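Local coordinates for replicase polyprotein 1a (Avian infectious bronchitis virus, PDB 3LD1) that is of unsettled function but represents part of nsp2, a non-structural protein cut from the coronavirus replicase polyprotein, at residues S164-S167 / A168-Q171; R224-G228 / T229-S233; K240-E243 / E244-N247. The protein carries 3 engineered substitutions. All coordinates share one frame; numbering follows the deposited sequence.

The three contacts illustrate how helix ends are shaped by residues close in sequence. Contacts 2 and 3 bracket one helix, 232-243: residues 224-233 lead into its start near the middle of the chain, and residues 240-247 lead out of its end. Contacts 1 and 2 are both partly buried, whereas contact 3 lies at the surface. Contact 1, at the short helix 167-170, touches contact 3 through L169, which packs on F241 and F242, but does not reach contact 2. Chemistry follows place. Contact 2, whose centre lies about 6 Å from that of the chain, relies on a threonine hydroxyl and an aromatic-leucine pair. Contact 3 adds a surface salt bridge, while contact 1 rests on sulfur-leucine packing and an aromatic ring.

Contact 1 (S164-S167 / A168-Q171); sequences SNMS and ALFQ
The phenyl ring of F170 meets the carbonyl of S167 obliquely, and the approach is closest at the ring's stem, where F170 CB lies 3.0 Å from S167 O. At the ring's edge, and in its plane, sits the side-chain oxygen OE1 of the next residue, Q171. The ring of F173 meets that of F170 with the planes at about 55°, and the F170 side chain also touches T155, M159 and L162 of helix 140-162. F170 is directed there by a first torsion of -153°, which sets CG opposite the backbone nitrogen and swings the ring away from the preceding turn.

M166 and L169 occupy another side of the same turn. Their side chains run next to each other in the same direction, M166 SD standing 4.2 Å from L169 CD1. Both rest on L221 of strand 220-223, and L169 continues the apolar patch to F241 and F242. In the backbone, F170 N reaches M166 O through a weak bond of 3.4 Å, and the place of that oxygen is itself uncertain.

The turn therefore joins helix 140-162 to strand 220-223 by sending an aromatic ring to one and a thioether and isobutyl pair to the other. Its chemistry across these joints is apolar, and such packing, with L169 extending it to F241 and F242, probably contributes to holding the short helix in place.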
loop_
_atom_site.group_PDB
_atom_site.type_symbol
_atom_site.label_atom_id
_atom_site.label_comp_id
_atom_site.label_asym_id
_atom_site.label_seq_id
_atom_site.Cartn_x
_atom_site.Cartn_y
_atom_site.Cartn_z
ATOM N N SER A 164 -16.671 6.403 -5.618
ATOM C CA SER A 164 -17.251 6.939 -6.863
ATOM C C SER A 164 -17.049 8.442 -7.014
ATOM O O SER A 164 -16.399 8.911 -7.960
ATOM C CB SER A 164 -18.724 6.592 -6.922
ATOM O OG SER A 164 -19.117 6.067 -5.661
ATOM N N ASN A 165 -17.582 9.181 -6.055
ATOM C CA ASN A 165 -17.311 10.627 -5.872
ATOM C C ASN A 165 -15.929 11.131 -6.383
ATOM O O ASN A 165 -15.818 12.272 -6.814
ATOM C CB ASN A 165 -17.471 10.952 -4.370
ATOM C CG ASN A 165 -16.649 9.996 -3.504
ATOM O OD1 ASN A 165 -15.541 10.332 -3.106
ATOM N ND2 ASN A 165 -17.151 8.773 -3.288
ATOM N N MET A 166 -14.888 10.284 -6.350
ATOM C CA MET A 166 -13.560 10.739 -6.768
ATOM C C MET A 166 -12.992 10.108 -8.016
ATOM O O MET A 166 -11.780 10.289 -8.295
ATOM C CB MET A 166 -12.582 10.733 -5.618
ATOM C CG MET A 166 -12.938 11.815 -4.667
ATOM S SD MET A 166 -11.609 12.498 -3.741
ATOM C CE MET A 166 -11.684 11.674 -2.146
ATOM N N SER A 167 -13.883 9.463 -8.794
ATOM C CA SER A 167 -13.514 8.739 -10.020
ATOM C C SER A 167 -12.867 9.620 -11.019
ATOM O O SER A 167 -11.844 9.237 -11.586
ATOM C CB SER A 167 -14.702 7.984 -10.657
ATOM O OG SER A 167 -15.665 8.822 -11.291
ATOM N N ALA A 168 -13.427 10.817 -11.207
ATOM C CA ALA A 168 -12.841 11.815 -12.097
ATOM C C ALA A 168 -11.366 11.916 -11.820
ATOM O O ALA A 168 -10.563 12.137 -12.696
ATOM C CB ALA A 168 -13.483 13.130 -11.881
ATOM N N LEU A 169 -11.010 11.711 -10.573
ATOM C CA LEU A 169 -9.649 11.926 -10.130
ATOM C C LEU A 169 -8.693 10.826 -10.523
ATOM O O LEU A 169 -7.592 11.084 -11.022
ATOM C CB LEU A 169 -9.637 12.069 -8.623
ATOM C CG LEU A 169 -9.206 13.489 -8.309
ATOM C CD1 LEU A 169 -9.021 13.646 -6.819
ATOM C CD2 LEU A 169 -7.917 13.840 -9.086
ATOM N N PHE A 170 -9.109 9.602 -10.240
ATOM C CA PHE A 170 -8.459 8.473 -10.787
ATOM C C PHE A 170 -7.684 8.827 -12.065
ATOM O O PHE A 170 -6.512 8.495 -12.142
ATOM C CB PHE A 170 -9.491 7.435 -11.101
ATOM C CG PHE A 170 -8.957 6.066 -11.059
ATOM C CD1 PHE A 170 -8.675 5.379 -12.230
ATOM C CD2 PHE A 170 -8.715 5.441 -9.837
ATOM C CE1 PHE A 170 -8.159 4.063 -12.190
ATOM C CE2 PHE A 170 -8.204 4.124 -9.773
ATOM C CZ PHE A 170 -7.935 3.432 -10.952
ATOM N N GLN A 171 -8.307 9.522 -13.038
ATOM C CA GLN A 171 -7.604 9.946 -14.274
ATOM C C GLN A 171 -6.204 10.525 -14.151
ATOM O O GLN A 171 -5.642 10.931 -15.156
ATOM C CB GLN A 171 -8.437 10.863 -15.139
ATOM C CG GLN A 171 -9.518 10.110 -15.880
ATOM C CD GLN A 171 -9.302 8.592 -15.830
ATOM O OE1 GLN A 171 -9.859 7.894 -14.955
ATOM N NE2 GLN A 171 -8.463 8.079 -16.749
#

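Contact 2 (R224-G228 / T229-S233); sequences REFAG and TCLAS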
loop_
_atom_site.group_PDB
_atom_site.type_symbol
_atom_site.label_atom_id
_atom_site.label_comp_id
_atom_site.label_asym_id
_atom_site.label_seq_id
_atom_site.Cartn_x
_atom_site.Cartn_y
_atom_site.Cartn_z
ATOM N N ARG A 224 -1.837 5.765 2.549
ATOM C CA ARG A 224 -0.981 5.391 3.677
ATOM C C ARG A 224 -0.027 4.271 3.272
ATOM O O ARG A 224 1.176 4.421 3.396
ATOM C CB ARG A 224 -1.844 4.944 4.860
ATOM C CG ARG A 224 -2.583 6.142 5.572
ATOM C CD ARG A 224 -2.002 6.358 6.985
ATOM N NE ARG A 224 -2.916 5.768 7.956
ATOM C CZ ARG A 224 -3.771 6.480 8.690
ATOM N NH1 ARG A 224 -3.778 7.832 8.585
ATOM N NH2 ARG A 224 -4.602 5.847 9.521
ATOM N N GLU A 225 -0.559 3.174 2.728
ATOM C CA GLU A 225 0.249 1.963 2.548
ATOM C C GLU A 225 1.481 2.053 1.618
ATOM O O GLU A 225 2.428 1.308 1.797
ATOM C CB GLU A 225 -0.620 0.767 2.189
ATOM C CG GLU A 225 -1.619 0.424 3.295
ATOM C CD GLU A 225 -2.848 1.315 3.282
ATOM O OE1 GLU A 225 -3.085 2.091 2.335
ATOM O OE2 GLU A 225 -3.608 1.190 4.239
ATOM N N PHE A 226 1.478 2.961 0.656
ATOM C CA PHE A 226 2.655 3.210 -0.174
ATOM C C PHE A 226 3.671 4.044 0.512
ATOM O O PHE A 226 4.727 4.265 -0.065
ATOM C CB PHE A 226 2.284 4.017 -1.389
ATOM C CG PHE A 226 1.261 3.369 -2.250
ATOM C CD1 PHE A 226 1.065 1.995 -2.208
ATOM C CD2 PHE A 226 0.474 4.139 -3.119
ATOM C CE1 PHE A 226 0.092 1.364 -3.033
ATOM C CE2 PHE A 226 -0.501 3.524 -3.966
ATOM C CZ PHE A 226 -0.685 2.143 -3.930
ATOM N N ALA A 227 3.376 4.527 1.721
ATOM C CA ALA A 227 4.145 5.635 2.232
ATOM C C ALA A 227 5.582 5.229 2.444
ATOM O O ALA A 227 6.450 5.900 1.950
ATOM C CB ALA A 227 3.526 6.316 3.500
ATOM N N GLY A 228 5.924 4.183 3.148
ATOM C CA GLY A 228 7.390 4.039 3.222
ATOM C C GLY A 228 7.852 2.902 2.316
ATOM O O GLY A 228 8.334 1.922 2.827
ATOM N N THR A 229 7.590 2.981 1.002
ATOM C CA THR A 229 7.974 1.948 0.061
ATOM C C THR A 229 8.396 2.566 -1.237
ATOM O O THR A 229 8.214 3.776 -1.482
ATOM C CB THR A 229 6.781 1.046 -0.256
ATOM O OG1 THR A 229 5.892 1.690 -1.195
ATOM C CG2 THR A 229 6.039 0.670 1.063
ATOM N N CYS A 230 8.924 1.747 -2.113
ATOM C CA CYS A 230 9.249 2.239 -3.413
ATOM C C CYS A 230 7.981 2.659 -4.158
ATOM O O CYS A 230 8.034 3.107 -5.280
ATOM C CB CYS A 230 9.997 1.171 -4.192
ATOM S SG CYS A 230 8.973 -0.268 -4.638
ATOM N N LEU A 231 6.816 2.474 -3.577
ATOM C CA LEU A 231 5.646 2.951 -4.255
ATOM C C LEU A 231 5.310 4.372 -3.791
ATOM O O LEU A 231 4.324 4.935 -4.270
ATOM C CB LEU A 231 4.472 2.010 -4.046
ATOM C CG LEU A 231 4.592 0.617 -4.681
ATOM C CD1 LEU A 231 3.368 -0.304 -4.448
ATOM C CD2 LEU A 231 4.825 0.747 -6.173
ATOM N N ALA A 232 6.150 4.978 -2.956
ATOM C CA ALA A 232 5.878 6.370 -2.462
ATOM C C ALA A 232 5.719 7.320 -3.592
ATOM O O ALA A 232 5.002 8.349 -3.527
ATOM C CB ALA A 232 7.011 6.923 -1.574
ATOM N N SER A 233 6.470 7.010 -4.633
ATOM C CA SER A 233 6.522 7.942 -5.712
ATOM C C SER A 233 5.081 8.111 -6.290
ATOM O O SER A 233 4.801 9.067 -7.018
ATOM C CB SER A 233 7.545 7.456 -6.707
ATOM O OG SER A 233 6.988 6.378 -7.442
#
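Between strand 220-223 and helix 232-243 the backbone doubles back, so that F226 O accepts from T229 before a type I beta turn, T229 to A232, leads into the helix. The motif is an ST turn whose capping bond lies just before the helix: T229 OG1 accepts from L231 N at 2.7 Å, although the position of that nitrogen is less certain.

The same hydroxyl donates to F226 O over 3.0 Å, arriving above the carbonyl plane, 44° out of it. One hydroxyl thus appears to link the incoming loop to the turn that leads into the helix. A first torsion of 78° wedges OG1 between the backbone nitrogen and carbonyl carbon of T229, where it can serve both partners. T229 N adds weak bonds to F226 O and A227 O, and the methyl CG2 of T229 lies 3.7 Å from E225 O. The E225 carboxylate itself is turned elsewhere, with OE2 bonded to T213 OG1.

Apolar closure comes from F226 and L231, whose side chains cross at a slant. F226 CD1 touches L231 CB at 3.9 Å, while L231 CD1 reaches the ring farther out, at CE1. L231 also packs on A204 and F181, carrying the loop onto helices 194-207 and 174-185, and F226 rests on I234 and N235 of the new helix. At the helix start, the methyl CB of A232 approaches A227 O to 3.7 Å.

Contact 3 (K240-E243 / E244-N247); sequences KFFE and ELPN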
loop_
_atom_site.group_PDB
_atom_site.type_symbol
_atom_site.label_atom_id
_atom_site.label_comp_id
_atom_site.label_asym_id
_atom_site.label_seq_id
_atom_site.Cartn_x
_atom_site.Cartn_y
_atom_site.Cartn_z
ATOM N N LYS A 240 2.047 16.442 -6.114
ATOM C CA LYS A 240 2.556 17.451 -7.001
ATOM C C LYS A 240 1.348 18.085 -7.724
ATOM O O LYS A 240 1.272 19.301 -7.793
ATOM C CB LYS A 240 3.513 16.793 -7.984
ATOM C CG LYS A 240 4.708 17.625 -8.380
ATOM C CD LYS A 240 5.489 16.997 -9.623
ATOM C CE LYS A 240 6.775 17.869 -10.027
ATOM N NZ LYS A 240 6.436 19.131 -10.810
ATOM N N PHE A 241 0.407 17.272 -8.215
ATOM C CA PHE A 241 -0.845 17.737 -8.798
ATOM C C PHE A 241 -1.681 18.536 -7.796
ATOM O O PHE A 241 -2.477 19.386 -8.179
ATOM C CB PHE A 241 -1.642 16.515 -9.205
ATOM C CG PHE A 241 -3.037 16.785 -9.771
ATOM C CD1 PHE A 241 -4.118 17.117 -8.943
ATOM C CD2 PHE A 241 -3.314 16.549 -11.126
ATOM C CE1 PHE A 241 -5.483 17.312 -9.504
ATOM C CE2 PHE A 241 -4.628 16.715 -11.679
ATOM C CZ PHE A 241 -5.714 17.117 -10.864
ATOM N N PHE A 242 -1.555 18.233 -6.511
ATOM C CA PHE A 242 -2.340 18.966 -5.537
ATOM C C PHE A 242 -1.687 20.265 -5.248
ATOM O O PHE A 242 -2.348 21.297 -5.207
ATOM C CB PHE A 242 -2.553 18.169 -4.264
ATOM C CG PHE A 242 -3.743 17.297 -4.345
ATOM C CD1 PHE A 242 -4.969 17.736 -3.875
ATOM C CD2 PHE A 242 -3.659 16.052 -4.944
ATOM C CE1 PHE A 242 -6.110 16.901 -4.000
ATOM C CE2 PHE A 242 -4.757 15.203 -5.046
ATOM C CZ PHE A 242 -5.992 15.605 -4.597
ATOM N N GLU A 243 -0.381 20.192 -5.078
ATOM C CA GLU A 243 0.483 21.329 -5.030
ATOM C C GLU A 243 0.017 22.408 -6.021
ATOM O O GLU A 243 -0.296 23.517 -5.629
ATOM C CB GLU A 243 1.892 20.876 -5.379
ATOM C CG GLU A 243 2.917 21.940 -5.173
ATOM C CD GLU A 243 3.014 22.371 -3.701
ATOM O OE1 GLU A 243 2.026 22.170 -2.938
ATOM O OE2 GLU A 243 4.093 22.910 -3.314
ATOM N N GLU A 244 -0.064 22.063 -7.291
ATOM C CA GLU A 244 -0.331 23.013 -8.361
ATOM C C GLU A 244 -1.794 23.436 -8.441
ATOM O O GLU A 244 -2.235 24.096 -9.396
ATOM C CB GLU A 244 0.088 22.355 -9.683
ATOM C CG GLU A 244 1.619 22.379 -9.845
ATOM C CD GLU A 244 2.196 21.156 -10.552
ATOM O OE1 GLU A 244 1.474 20.408 -11.310
ATOM O OE2 GLU A 244 3.419 20.973 -10.317
ATOM N N LEU A 245 -2.562 23.027 -7.457
ATOM C CA LEU A 245 -3.979 23.240 -7.560
ATOM C C LEU A 245 -4.264 24.652 -6.964
ATOM O O LEU A 245 -3.438 25.176 -6.137
ATOM C CB LEU A 245 -4.678 22.066 -6.879
ATOM C CG LEU A 245 -5.880 21.347 -7.542
ATOM C CD1 LEU A 245 -5.892 21.205 -9.034
ATOM C CD2 LEU A 245 -6.181 19.969 -6.895
ATOM N N PRO A 246 -5.368 25.295 -7.408
ATOM C CA PRO A 246 -5.654 26.696 -6.968
ATOM C C PRO A 246 -6.067 26.765 -5.497
ATOM O O PRO A 246 -6.855 25.916 -5.053
ATOM C CB PRO A 246 -6.849 27.153 -7.843
ATOM C CG PRO A 246 -7.361 25.887 -8.662
ATOM C CD PRO A 246 -6.402 24.715 -8.316
ATOM N N ASN A 247 -5.519 27.730 -4.743
ATOM C CA ASN A 247 -5.974 28.040 -3.389
ATOM C C ASN A 247 -7.384 28.662 -3.295
ATOM O O ASN A 247 -7.800 29.403 -4.178
ATOM C CB ASN A 247 -4.966 28.947 -2.742
ATOM C CG ASN A 247 -3.718 28.195 -2.275
ATOM O OD1 ASN A 247 -3.598 26.987 -2.456
ATOM N ND2 ASN A 247 -2.794 28.917 -1.625
#
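L245 lays its isobutyl end against two phenyl rings, with CD2 as the common point of touch. F242 CD1 is 3.9 Å from L245 CD2, and these two side chains run together in one direction. F241 instead reaches over at an angle to L245, bringing its CE1 to 3.8 Å from the same methyl. A first torsion of 177° carries the F241 ring back towards the leucine. Deeper in the fold, F242 meets F260 edge-to-face and packs on T220 and L221.

The backbone here finishes helix 232-243. E244 N closes the last regular helical turn on K240 O at 3.1 Å. L245 N then tightens the winding by bonding F242 O at 2.8 Å.

On the exposed side, K240 bends at its last torsion, -78°, and NZ forms a long salt bridge of 3.6 Å with E244 OE2. K253 NZ bonds E243 O at the helix end and, in the exit loop, L245 O and N247 OD1. The helix end thus combines apolar packing of L245 with lysines that probably help to balance the carboxylate of E244, a poor match for the helix's carbonyl end, and the carbonyls of the exit.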